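Local coordinates for GTPase-activating protein GYP1 (Saccharomyces cerevisiae, PDB 1FKM), which stimulates GTP hydrolysis by Ypt/Rab GTPases such as Ypt1 and Ypt7, inserting catalytic side chains in trans from its all-helical TBC domain, at residues L45-L50 and F179-K184; K107-S112 and K160-Y165; P125-V130 and N192-Q197; V329-A334 and S373-W378. All coordinates share one frame; numbering follows the deposited sequence.

How the contacts relate
All four contacts join parts of a chain that is about three-fifths helix, with no strand. Contacts 1, 2 and 3 are tied together by helices 107-123 and 168-186: contact 2 joins the start of the former to the loop leading into the latter, contact 1 uses the body of helix 168-186, and contact 3 pairs the loops that follow the two helices. Along the chain, contact 2 is nested within contact 1, whereas contact 3 alternates with both. Contact 4 comes afterwards in series; its centre is about 36 Å from that of contact 2, across the chain's centre. Contact 3 adjoins the glutamine finger, Gln131, whereas the others lie away from the annotated sites.

Contact 1: residues L45-L50 and F179-K184; sequences LLIGYL and FWCLTK
Tyr49 lies against two consecutive residues, Trp180 and Cys181, of helix 168-186, and its atoms meet them in order from root to tip. CB starts beside sulfur, 3.7 Å from Cys181 SG. CG, anti to the backbone N (chi1 175°), stays near the same sulfur, and CD2 of the ring also lies close to it. SG sits 4.3 Å from the Tyr49 ring centroid and 38° off the ring normal, an oblique sulfur-aromatic contact. On the other branch, CD1 and CE1 turn to Trp180, with CE1 3.3 Å from its CB. At the tip, OH passes 3.6 Å from Trp180 CD1 and is hydrogen-bonded to Asp177 OD1, on the same helix. The two aromatic planes are only 19° apart, yet the centroid of the Tyr49 ring is 5.6 Å from that of the Trp180 five-membered ring, so they are slid past each other with little overlap. An alanine here would keep CB beside the sulfur but would probably leave Asp177 without its hydroxyl mate and open a gap next to Trp180 CB. Ile47 makes the second foothold: its CD1 reaches Cys181 O at 3.1 Å, and its CG1 lies 3.8 Å from Lys184 CB. Between them, Gly48, the first residue after helix 39-46 to leave helical backbone angles, has positive phi and forms a Schellman motif. Helix 57-74 flanks the contact, with Phe60 edge-to-face with Tyr49 and Lys64 O accepting from Trp180 NE1, while helix 133-145 brings Phe140 to Ile47 and Phe144 to Cys181.

Contact 2: residues K107-S112 and K160-Y165; sequences KSVQNS and KDPSTY
Ser108 and Asp161 carry the polar core of this contact: Ser108 OG donates to Asp161 OD1 at 2.8 Å, arriving 37° above the carboxylate plane. Beside this bond the fit is apolar. Val109 CG2 lies 3.7 Å from Pro162 CD, the two side chains crossing at about a right angle, and Ser108 CB is 4.0 Å from Ser163 CB.

The next shell fixes the carboxylate. Asp161 CG, anti to the backbone N (chi1 -173°), is placed closer to Ser108 OG than CB is. OD1 accepts from the backbone N of Ser163 at 2.8 Å, with an N-H...O angle of 155°; this is an Asx turn. Ser163 OG donates to OD1 as well, so three donors grip one oxygen and would probably help to stabilise its negative charge. The other oxygen, OD2, accepts from a water that in turn receives the N-H of Ser108 at 3.0 Å between Ser108 N and the water oxygen. That N-H lies in the first turn of helix 107-123, where no preceding helical carbonyl is available, and the water links it to the loop. Further out, Asp161 O takes both the backbone N and OG1 of Thr164, which holds the loop in its turn.

Helix 133-145 packs against the apolar half, with Phe141 against Val109 and Leu145 against Pro162. One turn along helix 107-123, Ser112 OG is hydrogen-bonded to Glu175 OE2 of helix 168-186.

Contact 3: residues P125-V130 and N192-Q197; sequences PASGYV and NYIHGQ
This is a loop-to-loop contact near the protein surface, in which Ala126, Ser127 and Val130 meet Tyr193 and the type II beta turn that follows it, from Ile194 to Gln197. The first loop joins helices 107-123 and 133-145 of the TBC domain, and the turn leads into helix 198-214, with Gln197 at its N-cap. Catalysis is close by: the side chain of Val130 is about 5 Å from that of Gln131, the glutamine finger. Tyr193 O receives carbon contacts from Ser127 CB at 3.2 Å and from Val130 CG2 at 3.4 Å. The other valine methyl, CG1, anti to the backbone N (chi1 -176°), sits at the edge of the Tyr193 ring and meets the tip of Gln197, 3.8 Å from NE2. That NE2 donates to Asn192 O at 3.0 Å, with an N-H...O angle of 153°, and also to Asn238 OD1. An alanine in place of Gln197 would probably leave Asn192 O and Asn238 OD1 without their shared amide donor and Val130 CG1 facing a gap. A single backbone bond ties the loops, His195 N to Ala126 O at 3.3 Å, with the donor in the carbonyl plane.

Contact 4: residues V329-A334 and S373-W378; sequences VFVCAA and SEAFIW
Glu374, Ala375 and Trp378 of helix 365-382 pack across Phe330, Val331, Ala333 and Ala334 of helix 324-338. It is a helix-helix crossing in an all-helical fold: the axes of the two short segments approach to 8.3 Å, with 119° between their N-to-C directions.

Glu374 comes first, at the margin. Its CG is anti to the backbone N (chi1 180°), and the extended chain carries OE1 to within 3.7 Å of Ala334 CB. Ala375 is the point of closest backbone approach, its CA 4.9 Å from Val331 CA. Its methyl presses directly on the opposing main chain, with CB 3.6 Å from Val331 CA, and also touches Val331 CG2. Phe330 CB lies 4.1 Å from the same methyl. The small side chain is consistent with this close approach. Phe376, pointing away, meets Trp31 edge-to-face.

One turn after Glu374, Trp378 supplies the broad apolar surface. Its CB stands 3.7 Å from Phe330 CD1, while the indole reaches past Ala333 to Ala334. Two other helices complete the surroundings: Leu210 of helix 198-214 touches Phe330 and Ala333, and Tyr257 of helix 247-261 touches Val331.

Ala334 CB and Glu374 CG lie over the same indole face, both offset toward the rim. Trp378 CZ3 comes to 3.5 Å from Ala334 CA, and Ala334 CB makes a CH-pi contact 4.2 Å from the centroid of the Trp378 six-membered ring, 22° off its normal.

Contact 1: residues L45-L50 and F179-K184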
loop_
_atom_site.group_PDB
_atom_site.type_symbol
_atom_site.label_atom_id
_atom_site.label_comp_id
_atom_site.label_asym_id
_atom_site.label_seq_id
_atom_site.Cartn_x
_atom_site.Cartn_y
_atom_site.Cartn_z
ATOM N N LEU A 45 -8.311 6.657 9.541
ATOM C CA LEU A 45 -8.443 8.094 9.781
ATOM C C LEU A 45 -7.535 8.887 8.840
ATOM O O LEU A 45 -7.959 9.869 8.237
ATOM C CB LEU A 45 -8.089 8.438 11.234
ATOM C CG LEU A 45 -9.089 8.044 12.329
ATOM C CD1 LEU A 45 -8.429 8.160 13.699
ATOM C CD2 LEU A 45 -10.323 8.947 12.238
ATOM N N LEU A 46 -6.287 8.448 8.695
ATOM C CA LEU A 46 -5.342 9.164 7.841
ATOM C C LEU A 46 -5.682 9.155 6.356
ATOM O O LEU A 46 -5.427 10.133 5.654
ATOM C CB LEU A 46 -3.927 8.610 8.039
ATOM C CG LEU A 46 -3.317 8.832 9.426
ATOM C CD1 LEU A 46 -1.971 8.107 9.523
ATOM C CD2 LEU A 46 -3.150 10.331 9.677
ATOM N N ILE A 47 -6.257 8.062 5.872
ATOM C CA ILE A 47 -6.589 7.968 4.456
ATOM C C ILE A 47 -7.906 8.675 4.115
ATOM O O ILE A 47 -8.287 8.774 2.944
ATOM C CB ILE A 47 -6.633 6.484 3.995
ATOM C CG1 ILE A 47 -6.447 6.413 2.478
ATOM C CG2 ILE A 47 -7.946 5.827 4.421
ATOM C CD1 ILE A 47 -6.293 5.010 1.950
ATOM N N GLY A 48 -8.589 9.170 5.139
ATOM C CA GLY A 48 -9.837 9.888 4.924
ATOM C C GLY A 48 -11.086 9.034 4.836
ATOM O O GLY A 48 -12.080 9.438 4.233
ATOM N N TYR A 49 -11.046 7.848 5.432
ATOM C CA TYR A 49 -12.196 6.960 5.399
ATOM C C TYR A 49 -13.023 7.184 6.656
ATOM O O TYR A 49 -14.161 7.640 6.588
ATOM C CB TYR A 49 -11.731 5.500 5.310
ATOM C CG TYR A 49 -12.845 4.476 5.378
ATOM C CD1 TYR A 49 -13.911 4.507 4.480
ATOM C CD2 TYR A 49 -12.802 3.439 6.315
ATOM C CE1 TYR A 49 -14.904 3.519 4.507
ATOM C CE2 TYR A 49 -13.784 2.451 6.347
ATOM C CZ TYR A 49 -14.827 2.496 5.441
ATOM O OH TYR A 49 -15.773 1.497 5.462
ATOM N N LEU A 50 -12.441 6.876 7.806
ATOM C CA LEU A 50 -13.129 7.058 9.073
ATOM C C LEU A 50 -13.190 8.549 9.412
ATOM O O LEU A 50 -12.176 9.245 9.381
ATOM C CB LEU A 50 -12.388 6.303 10.177
ATOM C CG LEU A 50 -13.109 6.071 11.506
ATOM C CD1 LEU A 50 -14.331 5.167 11.290
ATOM C CD2 LEU A 50 -12.152 5.420 12.480
ATOM N N PHE A 179 -11.999 -2.232 0.708
ATOM C CA PHE A 179 -12.421 -1.697 -0.589
ATOM C C PHE A 179 -12.445 -0.165 -0.638
ATOM O O PHE A 179 -11.907 0.451 -1.568
ATOM C CB PHE A 179 -13.818 -2.222 -0.934
ATOM C CG PHE A 179 -14.465 -1.500 -2.078
ATOM C CD1 PHE A 179 -14.046 -1.721 -3.385
ATOM C CD2 PHE A 179 -15.475 -0.562 -1.842
ATOM C CE1 PHE A 179 -14.616 -1.016 -4.448
ATOM C CE2 PHE A 179 -16.052 0.149 -2.899
ATOM C CZ PHE A 179 -15.622 -0.077 -4.203
ATOM N N TRP A 180 -13.089 0.454 0.345
ATOM C CA TRP A 180 -13.172 1.915 0.363
ATOM C C TRP A 180 -11.808 2.572 0.581
ATOM O O TRP A 180 -11.551 3.665 0.069
ATOM C CB TRP A 180 -14.148 2.391 1.446
ATOM C CG TRP A 180 -15.579 2.047 1.156
ATOM C CD1 TRP A 180 -16.383 1.219 1.879
ATOM C CD2 TRP A 180 -16.372 2.524 0.059
ATOM N NE1 TRP A 180 -17.629 1.148 1.303
ATOM C CE2 TRP A 180 -17.651 1.940 0.185
ATOM C CE3 TRP A 180 -16.126 3.389 -1.015
ATOM C CZ2 TRP A 180 -18.687 2.192 -0.723
ATOM C CZ3 TRP A 180 -17.161 3.641 -1.922
ATOM C CH2 TRP A 180 -18.423 3.042 -1.764
ATOM N N CYS A 181 -10.943 1.924 1.354
ATOM C CA CYS A 181 -9.616 2.485 1.586
ATOM C C CYS A 181 -8.738 2.285 0.359
ATOM O O CYS A 181 -7.941 3.160 0.015
ATOM C CB CYS A 181 -8.979 1.867 2.834
ATOM S SG CYS A 181 -9.802 2.436 4.364
ATOM N N LEU A 182 -8.884 1.143 -0.311
ATOM C CA LEU A 182 -8.120 0.897 -1.534
ATOM C C LEU A 182 -8.555 1.962 -2.532
ATOM O O LEU A 182 -7.739 2.526 -3.263
ATOM C CB LEU A 182 -8.448 -0.481 -2.125
ATOM C CG LEU A 182 -7.880 -0.751 -3.525
ATOM C CD1 LEU A 182 -6.356 -0.778 -3.462
ATOM C CD2 LEU A 182 -8.414 -2.071 -4.056
ATOM N N THR A 183 -9.859 2.228 -2.557
ATOM C CA THR A 183 -10.410 3.220 -3.470
ATOM C C THR A 183 -9.816 4.601 -3.195
ATOM O O THR A 183 -9.408 5.300 -4.124
ATOM C CB THR A 183 -11.955 3.266 -3.365
ATOM O OG1 THR A 183 -12.495 2.007 -3.797
ATOM C CG2 THR A 183 -12.531 4.380 -4.246
ATOM N N LYS A 184 -9.748 4.982 -1.922
ATOM C CA LYS A 184 -9.197 6.286 -1.546
ATOM C C LYS A 184 -7.728 6.394 -1.937
ATOM O O LYS A 184 -7.275 7.451 -2.373
ATOM C CB LYS A 184 -9.331 6.517 -0.032
ATOM C CG LYS A 184 -10.719 6.921 0.434
ATOM C CD LYS A 184 -11.079 8.317 -0.058
ATOM C CE LYS A 184 -12.472 8.735 0.405
ATOM N NZ LYS A 184 -12.851 10.073 -0.134
#

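Contact 2: residues K107-S112 and K160-Y165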
loop_
_atom_site.group_PDB
_atom_site.type_symbol
_atom_site.label_atom_id
_atom_site.label_comp_id
_atom_site.label_asym_id
_atom_site.label_seq_id
_atom_site.Cartn_x
_atom_site.Cartn_y
_atom_site.Cartn_z
ATOM N N LYS A 107 -8.749 -20.070 1.102
ATOM C CA LYS A 107 -9.864 -19.790 0.201
ATOM C C LYS A 107 -10.713 -18.605 0.629
ATOM O O LYS A 107 -11.230 -17.874 -0.217
ATOM C CB LYS A 107 -10.755 -21.027 0.046
ATOM C CG LYS A 107 -10.226 -22.033 -0.960
ATOM C CD LYS A 107 -10.109 -21.413 -2.349
ATOM C CE LYS A 107 -9.525 -22.397 -3.350
ATOM N NZ LYS A 107 -9.354 -21.781 -4.697
ATOM N N SER A 108 -10.864 -18.415 1.936
ATOM C CA SER A 108 -11.655 -17.305 2.442
ATOM C C SER A 108 -11.009 -15.991 2.023
ATOM O O SER A 108 -11.699 -15.040 1.656
ATOM C CB SER A 108 -11.764 -17.373 3.970
ATOM O OG SER A 108 -10.492 -17.240 4.576
ATOM N N VAL A 109 -9.683 -15.945 2.071
ATOM C CA VAL A 109 -8.941 -14.743 1.694
ATOM C C VAL A 109 -9.002 -14.518 0.187
ATOM O O VAL A 109 -9.197 -13.393 -0.270
ATOM C CB VAL A 109 -7.465 -14.837 2.138
ATOM C CG1 VAL A 109 -6.679 -13.632 1.624
ATOM C CG2 VAL A 109 -7.394 -14.894 3.664
ATOM N N GLN A 110 -8.837 -15.586 -0.587
ATOM C CA GLN A 110 -8.899 -15.458 -2.037
ATOM C C GLN A 110 -10.262 -14.936 -2.486
ATOM O O GLN A 110 -10.345 -14.051 -3.335
ATOM C CB GLN A 110 -8.602 -16.805 -2.701
ATOM C CG GLN A 110 -7.124 -17.168 -2.690
ATOM C CD GLN A 110 -6.857 -18.541 -3.269
ATOM O OE1 GLN A 110 -7.605 -19.024 -4.117
ATOM N NE2 GLN A 110 -5.778 -19.168 -2.828
ATOM N N ASN A 111 -11.330 -15.485 -1.913
ATOM C CA ASN A 111 -12.680 -15.058 -2.267
ATOM C C ASN A 111 -12.948 -13.607 -1.855
ATOM O O ASN A 111 -13.641 -12.869 -2.564
ATOM C CB ASN A 111 -13.723 -15.978 -1.621
ATOM C CG ASN A 111 -13.636 -17.408 -2.128
ATOM O OD1 ASN A 111 -13.397 -17.641 -3.308
ATOM N ND2 ASN A 111 -13.844 -18.370 -1.237
ATOM N N SER A 112 -12.409 -13.199 -0.709
ATOM C CA SER A 112 -12.594 -11.828 -0.241
ATOM C C SER A 112 -11.885 -10.851 -1.172
ATOM O O SER A 112 -12.468 -9.847 -1.579
ATOM C CB SER A 112 -12.052 -11.655 1.182
ATOM O OG SER A 112 -12.947 -12.184 2.144
ATOM N N LYS A 160 -2.949 -17.352 9.957
ATOM C CA LYS A 160 -4.248 -17.835 10.409
ATOM C C LYS A 160 -5.382 -17.551 9.426
ATOM O O LYS A 160 -5.456 -16.468 8.848
ATOM C CB LYS A 160 -4.582 -17.226 11.775
ATOM C CG LYS A 160 -3.547 -17.556 12.838
ATOM C CD LYS A 160 -3.892 -16.963 14.192
ATOM C CE LYS A 160 -2.836 -17.352 15.221
ATOM N NZ LYS A 160 -3.112 -16.798 16.576
ATOM N N ASP A 161 -6.259 -18.537 9.245
ATOM C CA ASP A 161 -7.405 -18.405 8.346
ATOM C C ASP A 161 -8.464 -17.538 9.023
ATOM O O ASP A 161 -8.983 -17.904 10.079
ATOM C CB ASP A 161 -7.999 -19.784 8.048
ATOM C CG ASP A 161 -9.087 -19.742 6.981
ATOM O OD1 ASP A 161 -9.829 -18.738 6.891
ATOM O OD2 ASP A 161 -9.212 -20.739 6.238
ATOM N N PRO A 162 -8.805 -16.379 8.421
ATOM C CA PRO A 162 -9.808 -15.466 8.979
ATOM C C PRO A 162 -11.151 -16.124 9.288
ATOM O O PRO A 162 -11.868 -15.693 10.192
ATOM C CB PRO A 162 -9.937 -14.390 7.898
ATOM C CG PRO A 162 -8.563 -14.343 7.316
ATOM C CD PRO A 162 -8.219 -15.818 7.190
ATOM N N SER A 163 -11.497 -17.158 8.529
ATOM C CA SER A 163 -12.767 -17.845 8.735
ATOM C C SER A 163 -12.783 -18.660 10.026
ATOM O O SER A 163 -13.817 -19.207 10.400
ATOM C CB SER A 163 -13.083 -18.751 7.540
ATOM O OG SER A 163 -12.089 -19.746 7.374
ATOM N N THR A 164 -11.641 -18.734 10.708
ATOM C CA THR A 164 -11.548 -19.479 11.960
ATOM C C THR A 164 -11.739 -18.573 13.172
ATOM O O THR A 164 -11.880 -19.059 14.294
ATOM C CB THR A 164 -10.187 -20.206 12.104
ATOM O OG1 THR A 164 -9.134 -19.245 12.233
ATOM C CG2 THR A 164 -9.919 -21.085 10.895
ATOM N N TYR A 165 -11.741 -17.258 12.955
ATOM C CA TYR A 165 -11.936 -16.329 14.061
ATOM C C TYR A 165 -12.869 -15.163 13.735
ATOM O O TYR A 165 -13.029 -14.243 14.532
ATOM C CB TYR A 165 -10.581 -15.824 14.596
ATOM C CG TYR A 165 -9.715 -15.026 13.635
ATOM C CD1 TYR A 165 -9.828 -13.635 13.551
ATOM C CD2 TYR A 165 -8.742 -15.655 12.855
ATOM C CE1 TYR A 165 -8.986 -12.887 12.719
ATOM C CE2 TYR A 165 -7.895 -14.916 12.015
ATOM C CZ TYR A 165 -8.024 -13.534 11.957
ATOM O OH TYR A 165 -7.188 -12.801 11.141
HETATM O O HOH W 1 -10.430 -20.540 4.066
#

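Contact 3: residues P125-V130 and N192-Q197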
loop_
_atom_site.group_PDB
_atom_site.type_symbol
_atom_site.label_atom_id
_atom_site.label_comp_id
_atom_site.label_asym_id
_atom_site.label_seq_id
_atom_site.Cartn_x
_atom_site.Cartn_y
_atom_site.Cartn_z
ATOM N N PRO A 125 -14.066 1.737 -15.180
ATOM C CA PRO A 125 -13.991 1.313 -16.582
ATOM C C PRO A 125 -12.739 1.791 -17.319
ATOM O O PRO A 125 -12.218 1.089 -18.183
ATOM C CB PRO A 125 -15.265 1.899 -17.184
ATOM C CG PRO A 125 -16.218 1.851 -16.044
ATOM C CD PRO A 125 -15.380 2.338 -14.888
ATOM N N ALA A 126 -12.257 2.982 -16.980
ATOM C CA ALA A 126 -11.071 3.532 -17.631
ATOM C C ALA A 126 -9.815 2.722 -17.311
ATOM O O ALA A 126 -8.819 2.786 -18.037
ATOM C CB ALA A 126 -10.873 4.990 -17.216
ATOM N N SER A 127 -9.865 1.963 -16.222
ATOM C CA SER A 127 -8.725 1.151 -15.814
ATOM C C SER A 127 -9.025 -0.333 -15.955
ATOM O O SER A 127 -8.247 -1.085 -16.550
ATOM C CB SER A 127 -8.364 1.425 -14.347
ATOM O OG SER A 127 -8.219 2.813 -14.088
ATOM N N GLY A 128 -10.168 -0.740 -15.410
ATOM C CA GLY A 128 -10.528 -2.140 -15.415
ATOM C C GLY A 128 -9.555 -2.715 -14.403
ATOM O O GLY A 128 -8.971 -1.954 -13.628
ATOM N N TYR A 129 -9.370 -4.028 -14.386
ATOM C CA TYR A 129 -8.420 -4.603 -13.448
ATOM C C TYR A 129 -7.022 -4.459 -14.044
ATOM O O TYR A 129 -6.814 -4.728 -15.225
ATOM C CB TYR A 129 -8.706 -6.084 -13.195
ATOM C CG TYR A 129 -7.576 -6.757 -12.450
ATOM C CD1 TYR A 129 -7.287 -6.410 -11.130
ATOM C CD2 TYR A 129 -6.756 -7.689 -13.083
ATOM C CE1 TYR A 129 -6.206 -6.969 -10.460
ATOM C CE2 TYR A 129 -5.673 -8.254 -12.423
ATOM C CZ TYR A 129 -5.403 -7.888 -11.109
ATOM O OH TYR A 129 -4.331 -8.441 -10.441
ATOM N N VAL A 130 -6.069 -4.026 -13.226
ATOM C CA VAL A 130 -4.701 -3.861 -13.691
ATOM C C VAL A 130 -3.768 -4.565 -12.725
ATOM O O VAL A 130 -3.850 -4.362 -11.513
ATOM C CB VAL A 130 -4.307 -2.371 -13.769
ATOM C CG1 VAL A 130 -2.901 -2.231 -14.352
ATOM C CG2 VAL A 130 -5.318 -1.615 -14.610
ATOM N N ASN A 192 -2.131 6.364 -12.807
ATOM C CA ASN A 192 -1.094 5.333 -12.750
ATOM C C ASN A 192 -1.697 4.033 -13.276
ATOM O O ASN A 192 -0.983 3.157 -13.775
ATOM C CB ASN A 192 -0.618 5.080 -11.312
ATOM C CG ASN A 192 0.377 6.114 -10.824
ATOM O OD1 ASN A 192 1.035 5.919 -9.796
ATOM N ND2 ASN A 192 0.486 7.218 -11.545
ATOM N N TYR A 193 -3.018 3.911 -13.178
ATOM C CA TYR A 193 -3.665 2.678 -13.605
ATOM C C TYR A 193 -4.641 2.719 -14.777
ATOM O O TYR A 193 -5.225 1.696 -15.121
ATOM C CB TYR A 193 -4.323 2.012 -12.394
ATOM C CG TYR A 193 -3.316 1.738 -11.299
ATOM C CD1 TYR A 193 -2.417 0.673 -11.409
ATOM C CD2 TYR A 193 -3.174 2.610 -10.222
ATOM C CE1 TYR A 193 -1.394 0.496 -10.479
ATOM C CE2 TYR A 193 -2.149 2.440 -9.282
ATOM C CZ TYR A 193 -1.264 1.383 -9.426
ATOM O OH TYR A 193 -0.219 1.238 -8.544
ATOM N N ILE A 194 -4.834 3.872 -15.402
ATOM C CA ILE A 194 -5.725 3.879 -16.551
ATOM C C ILE A 194 -4.941 3.232 -17.691
ATOM O O ILE A 194 -3.719 3.110 -17.614
ATOM C CB ILE A 194 -6.183 5.308 -16.926
ATOM C CG1 ILE A 194 -4.988 6.171 -17.321
ATOM C CG2 ILE A 194 -6.925 5.931 -15.737
ATOM C CD1 ILE A 194 -5.375 7.578 -17.774
ATOM N N HIS A 195 -5.644 2.799 -18.734
ATOM C CA HIS A 195 -5.019 2.140 -19.877
ATOM C C HIS A 195 -3.779 2.872 -20.387
ATOM O O HIS A 195 -3.823 4.066 -20.690
ATOM C CB HIS A 195 -6.049 1.980 -21.005
ATOM C CG HIS A 195 -5.551 1.184 -22.172
ATOM N ND1 HIS A 195 -4.817 0.027 -22.026
ATOM C CD2 HIS A 195 -5.704 1.366 -23.505
ATOM C CE1 HIS A 195 -4.537 -0.468 -23.219
ATOM N NE2 HIS A 195 -5.063 0.326 -24.133
ATOM N N GLY A 196 -2.671 2.137 -20.485
ATOM C CA GLY A 196 -1.417 2.719 -20.936
ATOM C C GLY A 196 -0.583 3.189 -19.753
ATOM O O GLY A 196 0.579 3.571 -19.905
ATOM N N GLN A 197 -1.192 3.164 -18.569
ATOM C CA GLN A 197 -0.539 3.577 -17.330
ATOM C C GLN A 197 0.388 4.774 -17.511
ATOM O O GLN A 197 1.571 4.727 -17.163
ATOM C CB GLN A 197 0.217 2.386 -16.717
ATOM C CG GLN A 197 -0.724 1.256 -16.312
ATOM C CD GLN A 197 -0.051 0.167 -15.501
ATOM O OE1 GLN A 197 0.458 -0.815 -16.050
ATOM N NE2 GLN A 197 -0.043 0.337 -14.182
#

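Contact 4: residues V329-A334 and S373-W378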
loop_
_atom_site.group_PDB
_atom_site.type_symbol
_atom_site.label_atom_id
_atom_site.label_comp_id
_atom_site.label_asym_id
_atom_site.label_seq_id
_atom_site.Cartn_x
_atom_site.Cartn_y
_atom_site.Cartn_z
ATOM N N VAL A 329 8.437 8.990 -5.534
ATOM C CA VAL A 329 9.572 9.157 -6.437
ATOM C C VAL A 329 10.844 9.440 -5.639
ATOM O O VAL A 329 11.910 8.933 -5.970
ATOM C CB VAL A 329 9.338 10.305 -7.444
ATOM C CG1 VAL A 329 10.627 10.629 -8.185
ATOM C CG2 VAL A 329 8.266 9.898 -8.443
ATOM N N PHE A 330 10.737 10.248 -4.588
ATOM C CA PHE A 330 11.912 10.540 -3.774
ATOM C C PHE A 330 12.367 9.333 -2.962
ATOM O O PHE A 330 13.569 9.134 -2.763
ATOM C CB PHE A 330 11.655 11.748 -2.871
ATOM C CG PHE A 330 11.716 13.056 -3.606
ATOM C CD1 PHE A 330 12.946 13.645 -3.884
ATOM C CD2 PHE A 330 10.557 13.668 -4.078
ATOM C CE1 PHE A 330 13.023 14.826 -4.625
ATOM C CE2 PHE A 330 10.620 14.850 -4.819
ATOM C CZ PHE A 330 11.860 15.432 -5.094
ATOM N N VAL A 331 11.415 8.527 -2.493
ATOM C CA VAL A 331 11.757 7.321 -1.746
ATOM C C VAL A 331 12.496 6.373 -2.701
ATOM O O VAL A 331 13.481 5.736 -2.322
ATOM C CB VAL A 331 10.491 6.614 -1.199
ATOM C CG1 VAL A 331 10.852 5.252 -0.613
ATOM C CG2 VAL A 331 9.839 7.476 -0.137
ATOM N N CYS A 332 12.017 6.277 -3.940
ATOM C CA CYS A 332 12.656 5.409 -4.926
ATOM C C CYS A 332 14.061 5.896 -5.259
ATOM O O CYS A 332 14.973 5.092 -5.442
ATOM C CB CYS A 332 11.824 5.333 -6.208
ATOM S SG CYS A 332 10.334 4.316 -6.061
ATOM N N ALA A 333 14.234 7.209 -5.342
ATOM C CA ALA A 333 15.547 7.774 -5.642
ATOM C C ALA A 333 16.521 7.487 -4.494
ATOM O O ALA A 333 17.657 7.071 -4.724
ATOM C CB ALA A 333 15.429 9.284 -5.877
ATOM N N ALA A 334 16.075 7.702 -3.259
ATOM C CA ALA A 334 16.928 7.459 -2.097
ATOM C C ALA A 334 17.263 5.974 -1.971
ATOM O O ALA A 334 18.376 5.609 -1.581
ATOM C CB ALA A 334 16.242 7.961 -0.823
ATOM N N SER A 373 13.232 9.217 6.047
ATOM C CA SER A 373 13.721 10.514 6.505
ATOM C C SER A 373 14.519 11.205 5.401
ATOM O O SER A 373 14.376 12.409 5.174
ATOM C CB SER A 373 14.602 10.336 7.746
ATOM O OG SER A 373 15.089 11.584 8.206
ATOM N N GLU A 374 15.357 10.435 4.717
ATOM C CA GLU A 374 16.179 10.962 3.636
ATOM C C GLU A 374 15.294 11.445 2.486
ATOM O O GLU A 374 15.460 12.558 1.982
ATOM C CB GLU A 374 17.152 9.879 3.151
ATOM C CG GLU A 374 18.067 10.312 2.017
ATOM C CD GLU A 374 19.230 9.352 1.811
ATOM O OE1 GLU A 374 18.982 8.133 1.701
ATOM O OE2 GLU A 374 20.392 9.818 1.757
ATOM N N ALA A 375 14.341 10.616 2.076
ATOM C CA ALA A 375 13.435 10.996 0.997
ATOM C C ALA A 375 12.676 12.270 1.359
ATOM O O ALA A 375 12.388 13.099 0.491
ATOM C CB ALA A 375 12.437 9.859 0.711
ATOM N N PHE A 376 12.326 12.419 2.632
ATOM C CA PHE A 376 11.597 13.610 3.065
ATOM C C PHE A 376 12.453 14.862 2.907
ATOM O O PHE A 376 11.980 15.901 2.446
ATOM C CB PHE A 376 11.159 13.494 4.524
ATOM C CG PHE A 376 10.465 14.727 5.037
ATOM C CD1 PHE A 376 9.176 15.046 4.612
ATOM C CD2 PHE A 376 11.124 15.605 5.896
ATOM C CE1 PHE A 376 8.553 16.219 5.031
ATOM C CE2 PHE A 376 10.508 16.784 6.320
ATOM C CZ PHE A 376 9.219 17.090 5.884
ATOM N N ILE A 377 13.713 14.763 3.310
ATOM C CA ILE A 377 14.632 15.890 3.191
ATOM C C ILE A 377 14.840 16.237 1.720
ATOM O O ILE A 377 14.808 17.407 1.352
ATOM C CB ILE A 377 15.997 15.566 3.851
ATOM C CG1 ILE A 377 15.830 15.549 5.371
ATOM C CG2 ILE A 377 17.056 16.585 3.423
ATOM C CD1 ILE A 377 16.987 14.930 6.123
ATOM N N TRP A 378 15.042 15.228 0.873
ATOM C CA TRP A 378 15.254 15.489 -0.551
ATOM C C TRP A 378 14.042 16.184 -1.161
ATOM O O TRP A 378 14.174 17.151 -1.925
ATOM C CB TRP A 378 15.531 14.184 -1.306
ATOM C CG TRP A 378 16.839 13.559 -0.954
ATOM C CD1 TRP A 378 17.675 13.915 0.069
ATOM C CD2 TRP A 378 17.459 12.449 -1.610
ATOM N NE1 TRP A 378 18.776 13.092 0.089
ATOM C CE2 TRP A 378 18.669 12.183 -0.931
ATOM C CE3 TRP A 378 17.109 11.649 -2.708
ATOM C CZ2 TRP A 378 19.532 11.150 -1.313
ATOM C CZ3 TRP A 378 17.971 10.621 -3.090
ATOM C CH2 TRP A 378 19.165 10.383 -2.394
#